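Side-chain contacts in uncharacterized protein (Staphylococcus aureus subsp. aureus Mu50, PDB 4QXZ), which is of unknown function but pairs a beta-barrel core, resembling type VI secretion system proteins, with a two-helix unit: residues A[27-32]-A[60-65]; A[67-72]-A[103-108]; A[129-134]-A[151-156]. All blocks are in the same frame, centred on the assembly; numbering follows the deposited sequence.

Contact 1: A[27-32]-A[60-65]; sequences VRFQIV and LEIVIS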
loop_
_atom_site.group_PDB
_atom_site.type_symbol
_atom_site.label_atom_id
_atom_site.label_comp_id
_atom_site.label_asym_id
_atom_site.label_seq_id
_atom_site.Cartn_x
_atom_site.Cartn_y
_atom_site.Cartn_z
ATOM N N VAL A 27 -0.065 5.259 -6.998
ATOM C CA VAL A 27 -1.101 6.149 -7.529
ATOM C C VAL A 27 -0.819 6.779 -8.908
ATOM O O VAL A 27 -1.712 7.396 -9.492
ATOM C CB VAL A 27 -1.457 7.245 -6.513
ATOM C CG1 VAL A 27 -2.211 6.623 -5.352
ATOM C CG2 VAL A 27 -0.204 7.955 -6.028
ATOM N N ARG A 28 0.402 6.632 -9.426
ATOM C CA ARG A 28 0.691 7.001 -10.818
ATOM C C ARG A 28 1.743 6.115 -11.434
ATOM O O ARG A 28 2.700 5.685 -10.771
ATOM C CB ARG A 28 1.143 8.452 -10.947
ATOM C CG ARG A 28 0.102 9.456 -10.494
ATOM C CD ARG A 28 0.646 10.860 -10.564
ATOM N NE ARG A 28 0.863 11.296 -11.933
ATOM C CZ ARG A 28 1.296 12.506 -12.256
ATOM N NH1 ARG A 28 1.574 13.398 -11.308
ATOM N NH2 ARG A 28 1.457 12.821 -13.526
ATOM N N PHE A 29 1.576 5.871 -12.725
ATOM C CA PHE A 29 2.465 4.975 -13.433
ATOM C C PHE A 29 2.836 5.583 -14.756
ATOM O O PHE A 29 1.960 6.015 -15.495
ATOM C CB PHE A 29 1.785 3.639 -13.660
ATOM C CG PHE A 29 2.636 2.666 -14.414
ATOM C CD1 PHE A 29 3.803 2.167 -13.845
ATOM C CD2 PHE A 29 2.284 2.252 -15.687
ATOM C CE1 PHE A 29 4.609 1.280 -14.542
ATOM C CE2 PHE A 29 3.069 1.354 -16.382
ATOM C CZ PHE A 29 4.234 0.863 -15.813
ATOM N N GLN A 30 4.128 5.619 -15.060
ATOM C CA GLN A 30 4.589 6.153 -16.334
ATOM C C GLN A 30 5.708 5.304 -16.904
ATOM O O GLN A 30 6.468 4.672 -16.146
ATOM C CB GLN A 30 5.121 7.566 -16.151
ATOM C CG GLN A 30 4.173 8.543 -15.479
ATOM C CD GLN A 30 4.829 9.887 -15.215
ATOM O OE1 GLN A 30 6.026 9.958 -14.941
ATOM N NE2 GLN A 30 4.045 10.966 -15.303
ATOM N N ILE A 31 5.828 5.320 -18.233
ATOM C CA ILE A 31 6.935 4.665 -18.944
ATOM C C ILE A 31 7.615 5.713 -19.798
ATOM O O ILE A 31 6.941 6.517 -20.491
ATOM C CB ILE A 31 6.462 3.516 -19.840
ATOM C CG1 ILE A 31 5.632 2.520 -19.007
ATOM C CG2 ILE A 31 7.657 2.811 -20.496
ATOM C CD1 ILE A 31 5.479 1.147 -19.625
ATOM N N VAL A 32 8.927 5.734 -19.708
ATOM C CA VAL A 32 9.747 6.713 -20.366
ATOM C C VAL A 32 10.659 6.086 -21.383
ATOM O O VAL A 32 11.301 5.115 -21.106
ATOM C CB VAL A 32 10.611 7.422 -19.347
ATOM C CG1 VAL A 32 11.239 8.650 -19.937
ATOM C CG2 VAL A 32 9.776 7.823 -18.182
ATOM N N LEU A 60 5.532 -4.731 -8.607
ATOM C CA LEU A 60 4.494 -3.735 -8.875
ATOM C C LEU A 60 3.340 -4.458 -9.523
ATOM O O LEU A 60 3.538 -5.176 -10.505
ATOM C CB LEU A 60 5.004 -2.625 -9.801
ATOM C CG LEU A 60 3.969 -1.633 -10.401
ATOM C CD1 LEU A 60 3.395 -0.744 -9.317
ATOM C CD2 LEU A 60 4.544 -0.777 -11.530
ATOM N N GLU A 61 2.149 -4.293 -8.953
ATOM C CA GLU A 61 0.917 -4.811 -9.556
ATOM C C GLU A 61 -0.023 -3.650 -9.812
ATOM O O GLU A 61 -0.322 -2.881 -8.892
ATOM C CB GLU A 61 0.240 -5.843 -8.657
ATOM C CG GLU A 61 -0.860 -6.636 -9.376
ATOM C CD GLU A 61 -1.438 -7.803 -8.561
ATOM O OE1 GLU A 61 -0.669 -8.507 -7.880
ATOM O OE2 GLU A 61 -2.674 -8.029 -8.619
ATOM N N ILE A 62 -0.463 -3.509 -11.061
ATOM C CA ILE A 62 -1.397 -2.452 -11.427
ATOM C C ILE A 62 -2.560 -3.015 -12.208
ATOM O O ILE A 62 -2.445 -4.068 -12.837
ATOM C CB ILE A 62 -0.738 -1.351 -12.295
ATOM C CG1 ILE A 62 -0.117 -1.946 -13.566
ATOM C CG2 ILE A 62 0.316 -0.610 -11.504
ATOM C CD1 ILE A 62 0.458 -0.919 -14.504
ATOM N N VAL A 63 -3.668 -2.289 -12.181
ATOM C CA VAL A 63 -4.813 -2.605 -13.023
ATOM C C VAL A 63 -5.077 -1.428 -13.948
ATOM O O VAL A 63 -5.217 -0.302 -13.492
ATOM C CB VAL A 63 -6.066 -2.898 -12.184
ATOM C CG1 VAL A 63 -7.259 -3.227 -13.087
ATOM C CG2 VAL A 63 -5.781 -4.049 -11.215
ATOM N N ILE A 64 -5.116 -1.696 -15.249
ATOM C CA ILE A 64 -5.372 -0.661 -16.239
ATOM C C ILE A 64 -6.324 -1.180 -17.307
ATOM O O ILE A 64 -6.671 -2.354 -17.320
ATOM C CB ILE A 64 -4.072 -0.173 -16.906
ATOM C CG1 ILE A 64 -3.300 -1.338 -17.535
ATOM C CG2 ILE A 64 -3.209 0.572 -15.894
ATOM C CD1 ILE A 64 -2.150 -0.900 -18.435
ATOM N N SER A 65 -6.734 -0.285 -18.192
ATOM C CA SER A 65 -7.600 -0.624 -19.309
ATOM C C SER A 65 -6.970 -1.654 -20.248
ATOM O O SER A 65 -5.788 -1.581 -20.521
ATOM C CB SER A 65 -7.925 0.647 -20.095
ATOM O OG SER A 65 -8.411 0.325 -21.376
#

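Contact 2: A[67-72]-A[103-108]; sequences EHYETF and KSIKNF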
loop_
_atom_site.group_PDB
_atom_site.type_symbol
_atom_site.label_atom_id
_atom_site.label_comp_id
_atom_site.label_asym_id
_atom_site.label_seq_id
_atom_site.Cartn_x
_atom_site.Cartn_y
_atom_site.Cartn_z
ATOM N N GLU A 67 -7.240 -1.716 -23.299
ATOM C CA GLU A 67 -6.771 -0.975 -24.453
ATOM C C GLU A 67 -5.283 -1.224 -24.745
ATOM O O GLU A 67 -4.878 -1.293 -25.900
ATOM C CB GLU A 67 -7.034 0.513 -24.213
ATOM C CG GLU A 67 -6.629 1.436 -25.350
ATOM C CD GLU A 67 -7.299 2.789 -25.254
ATOM O OE1 GLU A 67 -6.623 3.793 -25.557
ATOM O OE2 GLU A 67 -8.496 2.845 -24.879
ATOM N N HIS A 68 -4.496 -1.402 -23.686
ATOM C CA HIS A 68 -3.040 -1.483 -23.788
ATOM C C HIS A 68 -2.526 -2.941 -23.716
ATOM O O HIS A 68 -1.349 -3.205 -23.434
ATOM C CB HIS A 68 -2.414 -0.584 -22.692
ATOM C CG HIS A 68 -3.082 0.756 -22.543
ATOM N ND1 HIS A 68 -4.026 1.013 -21.571
ATOM C CD2 HIS A 68 -2.954 1.907 -23.248
ATOM C CE1 HIS A 68 -4.440 2.266 -21.672
ATOM N NE2 HIS A 68 -3.806 2.831 -22.684
ATOM N N TYR A 69 -3.410 -3.894 -23.990
ATOM C CA TYR A 69 -3.038 -5.288 -23.894
ATOM C C TYR A 69 -1.905 -5.664 -24.848
ATOM O O TYR A 69 -1.023 -6.423 -24.466
ATOM C CB TYR A 69 -4.243 -6.190 -24.132
ATOM C CG TYR A 69 -3.855 -7.637 -24.081
ATOM C CD1 TYR A 69 -3.713 -8.286 -22.863
ATOM C CD2 TYR A 69 -3.570 -8.351 -25.245
ATOM C CE1 TYR A 69 -3.336 -9.618 -22.798
ATOM C CE2 TYR A 69 -3.187 -9.683 -25.193
ATOM C CZ TYR A 69 -3.072 -10.314 -23.964
ATOM O OH TYR A 69 -2.685 -11.632 -23.874
ATOM N N GLU A 70 -1.902 -5.132 -26.069
ATOM C CA GLU A 70 -0.886 -5.540 -27.065
ATOM C C GLU A 70 0.489 -4.992 -26.710
ATOM O O GLU A 70 1.494 -5.711 -26.777
ATOM C CB GLU A 70 -1.232 -5.098 -28.498
ATOM C CG GLU A 70 -2.695 -5.222 -28.901
ATOM C CD GLU A 70 -3.273 -6.607 -28.687
ATOM O OE1 GLU A 70 -2.549 -7.595 -28.952
ATOM O OE2 GLU A 70 -4.455 -6.695 -28.266
ATOM N N THR A 71 0.533 -3.714 -26.343
ATOM C CA THR A 71 1.794 -3.083 -25.959
ATOM C C THR A 71 2.477 -3.966 -24.902
ATOM O O THR A 71 3.614 -4.405 -25.091
ATOM C CB THR A 71 1.588 -1.616 -25.466
ATOM O OG1 THR A 71 1.022 -0.827 -26.517
ATOM C CG2 THR A 71 2.903 -0.961 -25.074
ATOM N N PHE A 72 1.753 -4.282 -23.830
ATOM C CA PHE A 72 2.351 -4.996 -22.703
ATOM C C PHE A 72 2.618 -6.468 -22.974
ATOM O O PHE A 72 3.549 -7.050 -22.394
ATOM C CB PHE A 72 1.516 -4.804 -21.435
ATOM C CG PHE A 72 1.655 -3.428 -20.848
ATOM C CD1 PHE A 72 0.784 -2.423 -21.191
ATOM C CD2 PHE A 72 2.705 -3.134 -20.003
ATOM C CE1 PHE A 72 0.922 -1.153 -20.677
ATOM C CE2 PHE A 72 2.859 -1.869 -19.485
ATOM C CZ PHE A 72 1.963 -0.871 -19.825
ATOM N N LYS A 103 6.257 -9.419 -15.887
ATOM C CA LYS A 103 6.354 -10.782 -15.370
ATOM C C LYS A 103 5.107 -11.610 -15.692
ATOM O O LYS A 103 5.217 -12.783 -16.028
ATOM C CB LYS A 103 6.530 -10.719 -13.872
ATOM C CG LYS A 103 6.913 -12.021 -13.224
ATOM C CD LYS A 103 6.879 -11.860 -11.713
ATOM C CE LYS A 103 8.102 -12.485 -11.062
ATOM N NZ LYS A 103 8.131 -13.963 -11.242
ATOM N N SER A 104 3.926 -11.001 -15.567
ATOM C CA SER A 104 2.668 -11.680 -15.880
ATOM C C SER A 104 1.564 -10.689 -16.241
ATOM O O SER A 104 1.573 -9.543 -15.793
ATOM C CB SER A 104 2.226 -12.587 -14.718
ATOM O OG SER A 104 1.708 -11.860 -13.621
ATOM N N ILE A 105 0.631 -11.137 -17.080
ATOM C CA ILE A 105 -0.517 -10.330 -17.502
ATOM C C ILE A 105 -1.782 -11.160 -17.343
ATOM O O ILE A 105 -1.810 -12.345 -17.679
ATOM C CB ILE A 105 -0.417 -9.902 -18.978
ATOM C CG1 ILE A 105 0.931 -9.235 -19.252
ATOM C CG2 ILE A 105 -1.545 -8.953 -19.351
ATOM C CD1 ILE A 105 1.183 -8.936 -20.721
ATOM N N LYS A 106 -2.821 -10.526 -16.828
ATOM C CA LYS A 106 -4.140 -11.105 -16.784
ATOM C C LYS A 106 -5.122 -10.178 -17.495
ATOM O O LYS A 106 -5.319 -9.048 -17.057
ATOM C CB LYS A 106 -4.567 -11.250 -15.343
ATOM C CG LYS A 106 -3.960 -12.434 -14.635
ATOM C CD LYS A 106 -4.911 -12.876 -13.534
ATOM C CE LYS A 106 -4.649 -14.304 -13.093
ATOM N NZ LYS A 106 -3.484 -14.369 -12.179
ATOM N N ASN A 107 -5.750 -10.641 -18.558
ATOM C CA ASN A 107 -6.729 -9.835 -19.255
ATOM C C ASN A 107 -8.140 -10.077 -18.771
ATOM O O ASN A 107 -8.540 -11.188 -18.577
ATOM C CB ASN A 107 -6.666 -10.088 -20.736
ATOM C CG ASN A 107 -7.473 -9.102 -21.520
ATOM O OD1 ASN A 107 -8.197 -8.324 -20.958
ATOM N ND2 ASN A 107 -7.368 -9.155 -22.824
ATOM N N PHE A 108 -8.896 -9.020 -18.569
ATOM C CA PHE A 108 -10.241 -9.143 -18.085
ATOM C C PHE A 108 -11.196 -8.551 -19.101
ATOM O O PHE A 108 -10.833 -8.388 -20.233
ATOM C CB PHE A 108 -10.352 -8.470 -16.756
ATOM C CG PHE A 108 -9.439 -9.035 -15.746
ATOM C CD1 PHE A 108 -9.534 -10.344 -15.409
ATOM C CD2 PHE A 108 -8.482 -8.270 -15.147
ATOM C CE1 PHE A 108 -8.700 -10.892 -14.471
ATOM C CE2 PHE A 108 -7.639 -8.806 -14.214
ATOM C CZ PHE A 108 -7.744 -10.125 -13.880
#

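Contact 3: A[129-134]-A[151-156]; sequences ESLLEQ and RMMQSK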
loop_
_atom_site.group_PDB
_atom_site.type_symbol
_atom_site.label_atom_id
_atom_site.label_comp_id
_atom_site.label_asym_id
_atom_site.label_seq_id
_atom_site.Cartn_x
_atom_site.Cartn_y
_atom_site.Cartn_z
ATOM N N GLU A 129 24.762 17.321 -16.760
ATOM C CA GLU A 129 25.996 17.461 -17.536
ATOM C C GLU A 129 26.143 16.316 -18.547
ATOM O O GLU A 129 26.499 16.529 -19.710
ATOM C CB GLU A 129 27.215 17.494 -16.591
ATOM C CG GLU A 129 27.293 18.695 -15.638
ATOM C CD GLU A 129 26.527 18.533 -14.317
ATOM O OE1 GLU A 129 25.490 17.816 -14.265
ATOM O OE2 GLU A 129 26.954 19.148 -13.311
ATOM N N SER A 130 25.880 15.102 -18.082
ATOM C CA SER A 130 25.889 13.928 -18.931
ATOM C C SER A 130 24.798 13.974 -19.982
ATOM O O SER A 130 25.019 13.575 -21.125
ATOM C CB SER A 130 25.682 12.693 -18.083
ATOM O OG SER A 130 26.753 12.582 -17.181
ATOM N N LEU A 131 23.618 14.435 -19.585
ATOM C CA LEU A 131 22.514 14.590 -20.512
ATOM C C LEU A 131 22.845 15.582 -21.622
ATOM O O LEU A 131 22.564 15.326 -22.792
ATOM C CB LEU A 131 21.280 15.068 -19.764
ATOM C CG LEU A 131 20.128 15.543 -20.636
ATOM C CD1 LEU A 131 19.609 14.444 -21.537
ATOM C CD2 LEU A 131 19.036 16.041 -19.720
ATOM N N LEU A 132 23.434 16.715 -21.256
ATOM C CA LEU A 132 23.887 17.667 -22.261
ATOM C C LEU A 132 24.974 17.066 -23.162
ATOM O O LEU A 132 24.972 17.266 -24.368
ATOM C CB LEU A 132 24.413 18.946 -21.605
ATOM C CG LEU A 132 24.842 20.062 -22.572
ATOM C CD1 LEU A 132 23.707 20.427 -23.513
ATOM C CD2 LEU A 132 25.365 21.308 -21.833
ATOM N N GLU A 133 25.909 16.349 -22.571
ATOM C CA GLU A 133 26.982 15.745 -23.345
ATOM C C GLU A 133 26.441 14.769 -24.383
ATOM O O GLU A 133 26.879 14.776 -25.530
ATOM C CB GLU A 133 27.983 15.034 -22.433
ATOM C CG GLU A 133 29.189 14.508 -23.175
ATOM C CD GLU A 133 30.061 13.658 -22.300
ATOM O OE1 GLU A 133 31.056 14.189 -21.778
ATOM O OE2 GLU A 133 29.749 12.462 -22.128
ATOM N N GLN A 134 25.474 13.945 -23.985
ATOM C CA GLN A 134 24.806 13.061 -24.925
ATOM C C GLN A 134 24.108 13.795 -26.089
ATOM O O GLN A 134 24.285 13.417 -27.247
ATOM C CB GLN A 134 23.787 12.207 -24.201
ATOM C CG GLN A 134 23.154 11.175 -25.110
ATOM C CD GLN A 134 22.159 10.329 -24.380
ATOM O OE1 GLN A 134 22.506 9.628 -23.454
ATOM N NE2 GLN A 134 20.913 10.412 -24.781
ATOM N N ARG A 151 12.726 18.633 -21.606
ATOM C CA ARG A 151 11.889 17.479 -21.467
ATOM C C ARG A 151 12.589 16.348 -20.784
ATOM O O ARG A 151 12.074 15.746 -19.897
ATOM C CB ARG A 151 11.383 17.047 -22.827
ATOM C CG ARG A 151 10.409 15.906 -22.802
ATOM C CD ARG A 151 9.993 15.420 -24.168
ATOM N NE ARG A 151 11.104 14.860 -24.927
ATOM C CZ ARG A 151 11.790 15.433 -25.909
ATOM N NH1 ARG A 151 11.557 16.656 -26.321
ATOM N NH2 ARG A 151 12.755 14.749 -26.486
ATOM N N MET A 152 13.803 16.094 -21.198
ATOM C CA MET A 152 14.586 15.080 -20.600
ATOM C C MET A 152 14.946 15.422 -19.171
ATOM O O MET A 152 15.086 14.542 -18.374
ATOM C CB MET A 152 15.779 14.745 -21.447
ATOM C CG MET A 152 15.392 14.242 -22.820
ATOM S SD MET A 152 16.685 13.821 -23.930
ATOM C CE MET A 152 15.805 14.147 -25.299
ATOM N N MET A 153 15.142 16.683 -18.835
ATOM C CA MET A 153 15.428 16.953 -17.449
ATOM C C MET A 153 14.310 16.568 -16.507
ATOM O O MET A 153 14.565 16.238 -15.392
ATOM C CB MET A 153 15.902 18.370 -17.185
ATOM C CG MET A 153 17.400 18.603 -17.400
ATOM S SD MET A 153 18.634 17.783 -16.492
ATOM C CE MET A 153 18.499 18.664 -15.045
ATOM N N GLN A 154 13.071 16.730 -16.901
ATOM C CA GLN A 154 11.993 16.209 -16.109
ATOM C C GLN A 154 11.758 14.705 -16.069
ATOM O O GLN A 154 11.568 14.150 -15.026
ATOM C CB GLN A 154 10.728 16.890 -16.528
ATOM C CG GLN A 154 10.682 18.335 -16.158
ATOM C CD GLN A 154 10.930 18.554 -14.699
ATOM O OE1 GLN A 154 10.313 17.959 -13.852
ATOM N NE2 GLN A 154 11.838 19.406 -14.409
ATOM N N SER A 155 11.739 14.076 -17.224
ATOM C CA SER A 155 11.478 12.655 -17.367
ATOM C C SER A 155 12.589 11.730 -16.958
ATOM O O SER A 155 12.372 10.629 -16.589
ATOM C CB SER A 155 11.023 12.318 -18.772
ATOM O OG SER A 155 12.004 12.628 -19.730
ATOM N N LYS A 156 13.784 12.247 -17.077
ATOM C CA LYS A 156 15.040 11.562 -16.761
ATOM C C LYS A 156 15.332 10.238 -17.398
ATOM O O LYS A 156 15.630 9.322 -16.696
ATOM C CB LYS A 156 15.105 11.412 -15.271
ATOM C CG LYS A 156 15.061 12.746 -14.567
ATOM C CD LYS A 156 14.652 12.638 -13.111
ATOM C CE LYS A 156 14.158 13.958 -12.530
ATOM N NZ LYS A 156 13.336 13.765 -11.302
#

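Contact 1: A[27-32]-A[60-65]
Phe29 holds its CG anti to the backbone N (chi1 179°), and this stretches the ring out toward Leu60 and Ile62. Ile62 answers from the other side. Its CG1 stands between the backbone N and the carbonyl carbon (chi1 57°), and the extended arm beyond it brings CD1 over the ring. The contact belongs to the interior of the beta-barrel core. Strands 23-32 and 57-65 are not bonded neighbours; each pairs with strand 45-51. The nearest CA atoms, those of Phe29 and Ile62, are accordingly 8.6 Å apart, and only side chains bridge the gap.

Ile62 CD1 sits over one face of the Phe29 ring in a CH-pi contact. It is 4.1 Å from the ring centroid and 20° off the ring normal. The methyl is displaced toward the CD2 and CE2 side, and CD2 is its closest ring atom at 3.8 Å. Leu60 meets the other half of the ring, where its CD2 packs obliquely on CD1 and CE1. Ile62 thus covers part of one face, while Leu60 holds the CD1-CE1 half at a slant. All three side chains are buried, and the surface they share is apolar.

Phe116 of strand 111-121 touches all three residues, its ring meeting that of Phe29. Leu43 adds contacts to Phe29 and Ile62. On the other face of strand 23-32, Arg28 forms a salt bridge with Glu40, and Gln30 donates to the same carboxylate oxygen. That strand also carries a classic beta bulge, with Val27 and Arg28 both facing Val87. The closest approach between the segments is made by Leu60, whose CD2 lies 3.6 Å from Phe29 CE1.

Contact 2: A[67-72]-A[103-108]
A short helix packs on a strand of the barrel here, with Tyr69 and Phe72 on the helix and Ile105 and Asn107 on the strand. Helix 69-77 presents its first turn, and His68 occupies the N-cap position just before it. Strand 96-107 contributes its last residues.

Tyr69 has its CG anti to the backbone N (chi1 178°), which reaches the ring across to the strand. The Asn107 side chain lies over one face of this ring. Its amide plane lies 25° from the ring plane, and Asn107 CB approaches Tyr69 CE1 at 3.9 Å. Ile105 arrives obliquely at the same part of the ring, with CG2 also 3.9 Å from Tyr69 CE1. The other branch of Ile105 serves the helix backbone. Its CD1 lies 3.5 Å from Phe72 O and 4.2 Å from Phe72 CB. One isoleucine thus spans a helical turn, with a methyl for each end. The Phe72 ring itself leads away from the strand and is buried.

The contact is partly exposed on the Asn107 side. Deeper in, Phe72 packs on Ile114 and meets Tyr41 edge-to-face, while Ile105 touches Met112. Strand 111-121 therefore lies beside both partners. At the far end of the segment, Lys103 and Ser104 form a classic beta bulge opposite Val115, and Gln76 of helix 69-77 makes a weak hydrogen bond to Lys103 O.

Contact 3: A[129-134]-A[151-156]
Met152 O accepts a hydrogen bond from Lys156 N at 2.9 Å, while the side chain of Met152 turns to Leu131 of the other helix. This bond belongs to the last turn of helix 142-155. Lys156 then leaves helical geometry with a positive phi. The contact is part of the two-helix pair that accompanies the barrel, and it joins helix 127-137 to the end of helix 142-155.

Leu131 is the central side chain. With CG anti to the backbone N (chi1 168°), it points its two methyls at successive methionines. CD1 packs against Met152, at 3.8 Å from SD and at 3.8 Å from CB. CD2 lies against Met153 and is also near Met152 CB, 3.9 Å away. The fork of the leucine is thus set against two neighbouring residues of one helix, and both side chains cross it obliquely.

The two methionines differ in shape. Met152 runs extended beyond CG, and its CB and SD both touch the CD1 methyl of Leu131 from one side. Met153 is bent at chi2 (-62°), which sets its SD beside Leu131 CD2; a further bend at chi3 turns only the terminal CE. Met152 is buried, whereas Met153 is partly exposed. Across the contact the packing is wholly apolar.

Phe149 of the same helix as the methionines also touches Leu131, and Leu135 touches Met152. Tyr127 and Ala128 lie against Met153. The second segment also has polar links to the barrel side of the molecule. Ser155 O accepts from Arg85 NH2. Ser155 OG is within hydrogen-bonding reach of Gly36 O, though Arg151 O competes for the same proton. Gln134 OE1 receives Lys160 N of the C-terminal tail. The closest point between the two helical segments is Leu131 CD2 to Met153 SD, at 3.7 Å.

From the N terminus, the three contacts close one after another, and none nests in or crosses another. Contact 1 closes a loop holding strands 38-41 and 45-51 and joins two walls of the barrel. Strand 57-65 is followed, after a short turn, by helix 69-77. Contact 2 closes a second loop by seating that helix on strand 96-107. These two contacts touch, since Phe72 packs on Phe29, Ile31 and Ile64. Contact 3 closes a helical hairpin on the opposite side of the chain's centre. It stays about 16 Å from contact 2 at the nearest atoms but meets contact 1 where Val32 packs on Ser155.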